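[4Fe-4S]-dependent U34-ARNt thiolase (Methanococcus maripaludis, PDB 6SCY) probably transfers sulfur to uridine 34 of tRNA in an ATP-dependent thiolation that relies on a [4Fe-4S] cluster. Local coordinates at residues V45-L56 and Y73-I84. Residues are numbered along the deposited sequence; the frame is centred on the assembly and turned at random.
Sequences VLKNNIKVAMGL and YKQIPNSNLIAI
Tyr-73, on the last turn of its helix, pushes its ring into the hollow between the 45–50 loop and the strand that follows. Its OH donates to Val-45 O at 2.7 Å, from above the carbonyl plane, while Ile-50 CD1 and Val-52 CG2 lie obliquely against the ring end. With CG1 between backbone N and carbonyl carbon (chi1 58°), Ile-50 carries CD1 toward the ring, 3.6 Å from Tyr-73 CE1. A phenylalanine here would probably leave Val-45 O without its mate and the loop less firmly tied to the helix. Asn-48 OD1 rests on Ile-76 CG2; a short amide suits this turn because its carbonyl accepts from Asn-78 N at 2.9 Å. Ser-79, short enough to tuck under the loop, has OG near both Lys-47 O and Ile-50 O.

Strands 51-55 and 80-84 then run parallel, bonded from Asn-80 N to Ile-50 O through to Leu-56 N and Ile-84 O, Met-54 N to Ile-82 O being a weak one. On the helix 60-75 side, Met-54's flexible thioether reaches across to Leu-81, CE to CD2 3.8 Å, and small Ala-83 receives Leu-56 CD1. On the other face, Ile-84 CD1 fills the hollow over Ala-53 CB at 3.6 Å, and Lys-51's aliphatic chain covers Ile-82 CD1 before its ammonium bonds Glu-160 O. Strand, helix 60-75 and strand form a right-handed beta-alpha-beta crossover of the PP-loop ATPase fold, with Gly-55 and Leu-56 at the predicted ATP site.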
ATOM      1  N   VAL A  45       4.499  22.477  19.112  1.00 62.54           N
ATOM      2  CA  VAL A  45       3.108  22.349  19.550  1.00 60.65           C
ATOM      3  C   VAL A  45       3.027  22.465  21.077  1.00 62.11           C
ATOM      4  O   VAL A  45       2.159  23.166  21.592  1.00 61.28           O
ATOM      5  CB  VAL A  45       2.456  21.046  19.015  1.00 64.12           C
ATOM      6  CG1 VAL A  45       1.041  20.860  19.563  1.00 63.68           C
ATOM      7  CG2 VAL A  45       2.446  21.024  17.489  1.00 63.91           C
ATOM      8  N   LEU A  46       3.927  21.779  21.794  1.00 57.14           N
ATOM      9  CA  LEU A  46       3.939  21.803  23.248  1.00 56.11           C
ATOM     10  C   LEU A  46       4.891  22.886  23.734  1.00 59.85           C
ATOM     11  O   LEU A  46       6.053  22.610  24.034  1.00 59.74           O
ATOM     12  CB  LEU A  46       4.320  20.428  23.827  1.00 55.97           C
ATOM     13  CG  LEU A  46       3.495  19.225  23.395  1.00 60.07           C
ATOM     14  CD1 LEU A  46       4.378  18.045  23.180  1.00 60.12           C
ATOM     15  CD2 LEU A  46       2.448  18.888  24.404  1.00 61.99           C
ATOM     16  N   LYS A  47       4.398  24.127  23.791  1.00 56.61           N
ATOM     17  CA  LYS A  47       5.146  25.298  24.259  1.00 56.88           C
ATOM     18  C   LYS A  47       4.206  26.396  24.755  1.00 63.07           C
ATOM     19  O   LYS A  47       2.992  26.258  24.645  1.00 63.05           O
ATOM     20  CB  LYS A  47       6.131  25.831  23.185  1.00 58.89           C
ATOM     21  CG  LYS A  47       5.494  26.441  21.942  1.00 71.18           C
ATOM     22  CD  LYS A  47       6.542  27.121  21.069  1.00 84.15           C
ATOM     23  CE  LYS A  47       5.927  28.039  20.043  1.00 98.43           C
ATOM     24  NZ  LYS A  47       6.959  28.744  19.241  1.00108.06           N
ATOM     25  N   ASN A  48       4.768  27.485  25.289  1.00 60.99           N
ATOM     26  CA  ASN A  48       4.007  28.642  25.759  1.00 61.01           C
ATOM     27  C   ASN A  48       3.590  29.530  24.571  1.00 64.32           C
ATOM     28  O   ASN A  48       4.140  29.399  23.474  1.00 64.42           O
ATOM     29  CB  ASN A  48       4.845  29.429  26.777  1.00 63.24           C
ATOM     30  CG  ASN A  48       4.043  30.263  27.741  1.00 94.60           C
ATOM     31  OD1 ASN A  48       3.143  29.783  28.439  1.00 89.34           O
ATOM     32  ND2 ASN A  48       4.380  31.538  27.813  1.00 90.29           N
ATOM     33  N   ASN A  49       2.621  30.421  24.790  1.00 59.88           N
ATOM     34  CA  ASN A  49       2.119  31.387  23.807  1.00 59.55           C
ATOM     35  C   ASN A  49       1.427  30.737  22.578  1.00 62.69           C
ATOM     36  O   ASN A  49       1.462  31.306  21.476  1.00 62.37           O
ATOM     37  CB  ASN A  49       3.204  32.399  23.386  1.00 60.73           C
ATOM     38  CG  ASN A  49       4.111  32.825  24.511  1.00 81.04           C
ATOM     39  OD1 ASN A  49       3.664  33.245  25.585  1.00 73.08           O
ATOM     40  ND2 ASN A  49       5.409  32.694  24.294  1.00 74.84           N
ATOM     41  N   ILE A  50       0.725  29.598  22.778  1.00 58.51           N
ATOM     42  CA  ILE A  50      -0.045  28.971  21.687  1.00 57.83           C
ATOM     43  C   ILE A  50      -1.467  28.577  22.152  1.00 60.24           C
ATOM     44  O   ILE A  50      -1.672  28.242  23.315  1.00 59.72           O
ATOM     45  CB  ILE A  50       0.658  27.810  20.910  1.00 60.59           C
ATOM     46  CG1 ILE A  50       1.061  26.661  21.825  1.00 60.98           C
ATOM     47  CG2 ILE A  50       1.827  28.283  20.050  1.00 60.69           C
ATOM     48  CD1 ILE A  50       0.225  25.545  21.616  1.00 68.65           C
ATOM     49  N   LYS A  51      -2.431  28.615  21.218  1.00 55.32           N
ATOM     50  CA  LYS A  51      -3.844  28.286  21.419  1.00 53.98           C
ATOM     51  C   LYS A  51      -4.176  27.057  20.559  1.00 56.56           C
ATOM     52  O   LYS A  51      -3.909  27.076  19.353  1.00 57.09           O
ATOM     53  CB  LYS A  51      -4.702  29.503  21.001  1.00 55.52           C
ATOM     54  CG  LYS A  51      -6.178  29.398  21.331  1.00 63.25           C
ATOM     55  CD  LYS A  51      -6.929  30.600  20.810  1.00 72.24           C
ATOM     56  CE  LYS A  51      -7.412  31.502  21.917  1.00 83.24           C
ATOM     57  NZ  LYS A  51      -8.426  32.464  21.420  1.00 86.27           N
ATOM     58  N   VAL A  52      -4.719  25.984  21.167  1.00 51.00           N
ATOM     59  CA  VAL A  52      -5.057  24.770  20.409  1.00 49.92           C
ATOM     60  C   VAL A  52      -6.538  24.449  20.473  1.00 52.38           C
ATOM     61  O   VAL A  52      -7.059  24.144  21.543  1.00 52.03           O
ATOM     62  CB  VAL A  52      -4.194  23.531  20.777  1.00 54.12           C
ATOM     63  CG1 VAL A  52      -4.651  22.287  20.019  1.00 53.82           C
ATOM     64  CG2 VAL A  52      -2.713  23.785  20.531  1.00 54.01           C
ATOM     65  N   ALA A  53      -7.205  24.504  19.315  1.00 48.06           N
ATOM     66  CA  ALA A  53      -8.607  24.137  19.141  1.00 47.08           C
ATOM     67  C   ALA A  53      -8.607  22.631  18.981  1.00 49.53           C
ATOM     68  O   ALA A  53      -7.633  22.088  18.459  1.00 49.75           O
ATOM     69  CB  ALA A  53      -9.158  24.776  17.882  1.00 47.82           C
ATOM     70  N   MET A  54      -9.653  21.942  19.432  1.00 44.59           N
ATOM     71  CA  MET A  54      -9.663  20.492  19.300  1.00 44.30           C
ATOM     72  C   MET A  54     -11.032  19.943  18.999  1.00 51.22           C
ATOM     73  O   MET A  54     -11.973  20.180  19.752  1.00 51.70           O
ATOM     74  CB  MET A  54      -9.012  19.780  20.501  1.00 45.91           C
ATOM     75  CG  MET A  54      -9.441  20.284  21.833  1.00 48.87           C
ATOM     76  SD  MET A  54      -8.758  19.265  23.141  1.00 52.63           S
ATOM     77  CE  MET A  54      -9.768  19.791  24.459  1.00 49.34           C
ATOM     78  N   GLY A  55     -11.130  19.237  17.879  1.00 49.71           N
ATOM     79  CA  GLY A  55     -12.361  18.610  17.426  1.00 50.93           C
ATOM     80  C   GLY A  55     -12.734  17.453  18.326  1.00 57.85           C
ATOM     81  O   GLY A  55     -12.087  16.403  18.286  1.00 57.34           O
ATOM     82  N   LEU A  56     -13.753  17.670  19.173  1.00 56.26           N
ATOM     83  CA  LEU A  56     -14.288  16.695  20.118  1.00 57.01           C
ATOM     84  C   LEU A  56     -15.614  16.129  19.613  1.00 67.01           C
ATOM     85  O   LEU A  56     -16.471  16.888  19.136  1.00 68.52           O
ATOM     86  CB  LEU A  56     -14.489  17.349  21.482  1.00 56.47           C
ATOM     87  CG  LEU A  56     -13.415  17.087  22.505  1.00 60.48           C
ATOM     88  CD1 LEU A  56     -12.199  17.925  22.240  1.00 60.47           C
ATOM     89  CD2 LEU A  56     -13.935  17.353  23.893  1.00 62.78           C
ATOM     90  N   TYR A  73      -1.093  21.577  28.843  1.00 54.27           N
ATOM     91  CA  TYR A  73      -1.441  23.005  28.849  1.00 54.50           C
ATOM     92  C   TYR A  73      -1.954  23.526  30.201  1.00 62.04           C
ATOM     93  O   TYR A  73      -2.077  24.742  30.361  1.00 61.97           O
ATOM     94  CB  TYR A  73      -2.422  23.352  27.708  1.00 54.60           C
ATOM     95  CG  TYR A  73      -1.859  23.115  26.319  1.00 55.07           C
ATOM     96  CD1 TYR A  73      -0.756  23.826  25.861  1.00 56.30           C
ATOM     97  CD2 TYR A  73      -2.447  22.199  25.454  1.00 55.93           C
ATOM     98  CE1 TYR A  73      -0.219  23.596  24.595  1.00 56.29           C
ATOM     99  CE2 TYR A  73      -1.930  21.971  24.177  1.00 56.86           C
ATOM    100  CZ  TYR A  73      -0.817  22.674  23.750  1.00 64.40           C
ATOM    101  OH  TYR A  73      -0.310  22.441  22.492  1.00 65.54           O
ATOM    102  N   LYS A  74      -2.216  22.624  31.175  1.00 60.87           N
ATOM    103  CA  LYS A  74      -2.661  22.980  32.524  1.00 61.49           C
ATOM    104  C   LYS A  74      -1.523  23.682  33.264  1.00 66.06           C
ATOM    105  O   LYS A  74      -1.766  24.666  33.965  1.00 65.90           O
ATOM    106  CB  LYS A  74      -3.069  21.723  33.303  1.00 64.90           C
ATOM    107  CG  LYS A  74      -4.169  21.947  34.337  1.00 87.56           C
ATOM    108  CD  LYS A  74      -5.077  20.698  34.525  1.00101.89           C
ATOM    109  CE  LYS A  74      -4.401  19.516  35.220  1.00115.09           C
ATOM    110  NZ  LYS A  74      -5.414  18.500  35.673  1.00127.76           N
ATOM    111  N   GLN A  75      -0.291  23.196  33.108  1.00 62.87           N
ATOM    112  CA  GLN A  75       0.839  23.810  33.785  1.00 63.24           C
ATOM    113  C   GLN A  75       1.447  24.974  32.990  1.00 68.36           C
ATOM    114  O   GLN A  75       2.120  25.825  33.583  1.00 68.19           O
ATOM    115  CB  GLN A  75       1.891  22.766  34.200  1.00 64.72           C
ATOM    116  CG  GLN A  75       2.262  21.721  33.154  1.00 80.50           C
ATOM    117  CD  GLN A  75       2.193  20.309  33.690  1.00 98.32           C
ATOM    118  OE1 GLN A  75       1.717  20.048  34.805  1.00 91.15           O
ATOM    119  NE2 GLN A  75       2.661  19.358  32.893  1.00 92.30           N
ATOM    120  N   ILE A  76       1.173  25.041  31.668  1.00 65.20           N
ATOM    121  CA  ILE A  76       1.682  26.098  30.774  1.00 64.73           C
ATOM    122  C   ILE A  76       0.781  27.330  30.943  1.00 68.40           C
ATOM    123  O   ILE A  76      -0.426  27.223  30.702  1.00 68.19           O
ATOM    124  CB  ILE A  76       1.860  25.629  29.297  1.00 67.55           C
ATOM    125  CG1 ILE A  76       2.370  24.173  29.187  1.00 67.64           C
ATOM    126  CG2 ILE A  76       2.775  26.560  28.538  1.00 68.44           C
ATOM    127  CD1 ILE A  76       3.661  23.739  30.000  1.00 71.95           C
ATOM    128  N   PRO A  77       1.327  28.464  31.461  1.00 64.30           N
ATOM    129  CA  PRO A  77       0.461  29.612  31.793  1.00 63.98           C
ATOM    130  C   PRO A  77      -0.180  30.340  30.614  1.00 66.66           C
ATOM    131  O   PRO A  77      -1.386  30.601  30.665  1.00 66.34           O
ATOM    132  CB  PRO A  77       1.381  30.533  32.603  1.00 65.60           C
ATOM    133  CG  PRO A  77       2.755  30.199  32.130  1.00 69.98           C
ATOM    134  CD  PRO A  77       2.729  28.723  31.853  1.00 65.53           C
ATOM    135  N   ASN A  78       0.621  30.673  29.575  1.00 60.85           N
ATOM    136  CA  ASN A  78       0.169  31.415  28.408  1.00 59.30           C
ATOM    137  C   ASN A  78      -0.185  30.519  27.242  1.00 62.21           C
ATOM    138  O   ASN A  78       0.136  30.844  26.106  1.00 62.53           O
ATOM    139  CB  ASN A  78       1.194  32.482  28.003  1.00 57.48           C
ATOM    140  CG  ASN A  78       1.533  33.502  29.063  1.00 72.13           C
ATOM    141  OD1 ASN A  78       1.006  33.497  30.188  1.00 67.96           O
ATOM    142  ND2 ASN A  78       2.433  34.409  28.717  1.00 59.34           N
ATOM    143  N   SER A  79      -0.871  29.404  27.506  1.00 57.81           N
ATOM    144  CA  SER A  79      -1.324  28.505  26.444  1.00 57.22           C
ATOM    145  C   SER A  79      -2.764  28.081  26.662  1.00 60.86           C
ATOM    146  O   SER A  79      -3.123  27.702  27.775  1.00 61.77           O
ATOM    147  CB  SER A  79      -0.380  27.326  26.261  1.00 60.00           C
ATOM    148  OG  SER A  79       0.621  27.677  25.321  1.00 68.15           O
ATOM    149  N   ASN A  80      -3.606  28.224  25.628  1.00 55.67           N
ATOM    150  CA  ASN A  80      -5.039  27.957  25.711  1.00 55.19           C
ATOM    151  C   ASN A  80      -5.459  26.696  24.976  1.00 59.78           C
ATOM    152  O   ASN A  80      -4.764  26.253  24.059  1.00 59.44           O
ATOM    153  CB  ASN A  80      -5.819  29.177  25.194  1.00 55.59           C
ATOM    154  CG  ASN A  80      -7.210  29.306  25.748  1.00 79.77           C
ATOM    155  OD1 ASN A  80      -8.198  29.040  25.058  1.00 71.93           O
ATOM    156  ND2 ASN A  80      -7.318  29.720  27.009  1.00 73.55           N
ATOM    157  N   LEU A  81      -6.622  26.133  25.366  1.00 57.08           N
ATOM    158  CA  LEU A  81      -7.192  24.922  24.778  1.00 56.91           C
ATOM    159  C   LEU A  81      -8.714  25.095  24.651  1.00 62.59           C
ATOM    160  O   LEU A  81      -9.403  25.287  25.653  1.00 62.56           O
ATOM    161  CB  LEU A  81      -6.821  23.707  25.654  1.00 56.49           C
ATOM    162  CG  LEU A  81      -6.906  22.319  25.039  1.00 60.26           C
ATOM    163  CD1 LEU A  81      -5.855  22.122  23.989  1.00 60.53           C
ATOM    164  CD2 LEU A  81      -6.721  21.260  26.094  1.00 61.36           C
ATOM    165  N   ILE A  82      -9.222  25.097  23.414  1.00 60.18           N
ATOM    166  CA  ILE A  82     -10.648  25.261  23.126  1.00 60.67           C
ATOM    167  C   ILE A  82     -11.160  23.972  22.484  1.00 65.26           C
ATOM    168  O   ILE A  82     -10.476  23.415  21.635  1.00 65.24           O
ATOM    169  CB  ILE A  82     -10.927  26.508  22.223  1.00 64.25           C
ATOM    170  CG1 ILE A  82     -10.146  27.744  22.692  1.00 65.35           C
ATOM    171  CG2 ILE A  82     -12.437  26.827  22.138  1.00 65.33           C
ATOM    172  CD1 ILE A  82      -9.944  28.800  21.604  1.00 77.00           C
ATOM    173  N   ALA A  83     -12.353  23.494  22.880  1.00 62.17           N
ATOM    174  CA  ALA A  83     -12.952  22.285  22.308  1.00 62.00           C
ATOM    175  C   ALA A  83     -14.115  22.648  21.412  1.00 65.81           C
ATOM    176  O   ALA A  83     -14.949  23.461  21.798  1.00 65.79           O
ATOM    177  CB  ALA A  83     -13.417  21.351  23.411  1.00 62.80           C
ATOM    178  N   ILE A  84     -14.162  22.074  20.210  1.00 62.82           N
ATOM    179  CA  ILE A  84     -15.238  22.335  19.252  1.00 63.34           C
ATOM    180  C   ILE A  84     -16.016  21.063  18.959  1.00 70.49           C
ATOM    181  O   ILE A  84     -15.438  20.080  18.475  1.00 70.60           O
ATOM    182  CB  ILE A  84     -14.779  23.016  17.930  1.00 65.88           C
ATOM    183  CG1 ILE A  84     -13.726  24.121  18.147  1.00 65.69           C
ATOM    184  CG2 ILE A  84     -15.991  23.537  17.151  1.00 66.41           C
ATOM    185  CD1 ILE A  84     -12.642  24.130  17.081  1.00 68.51           C
TER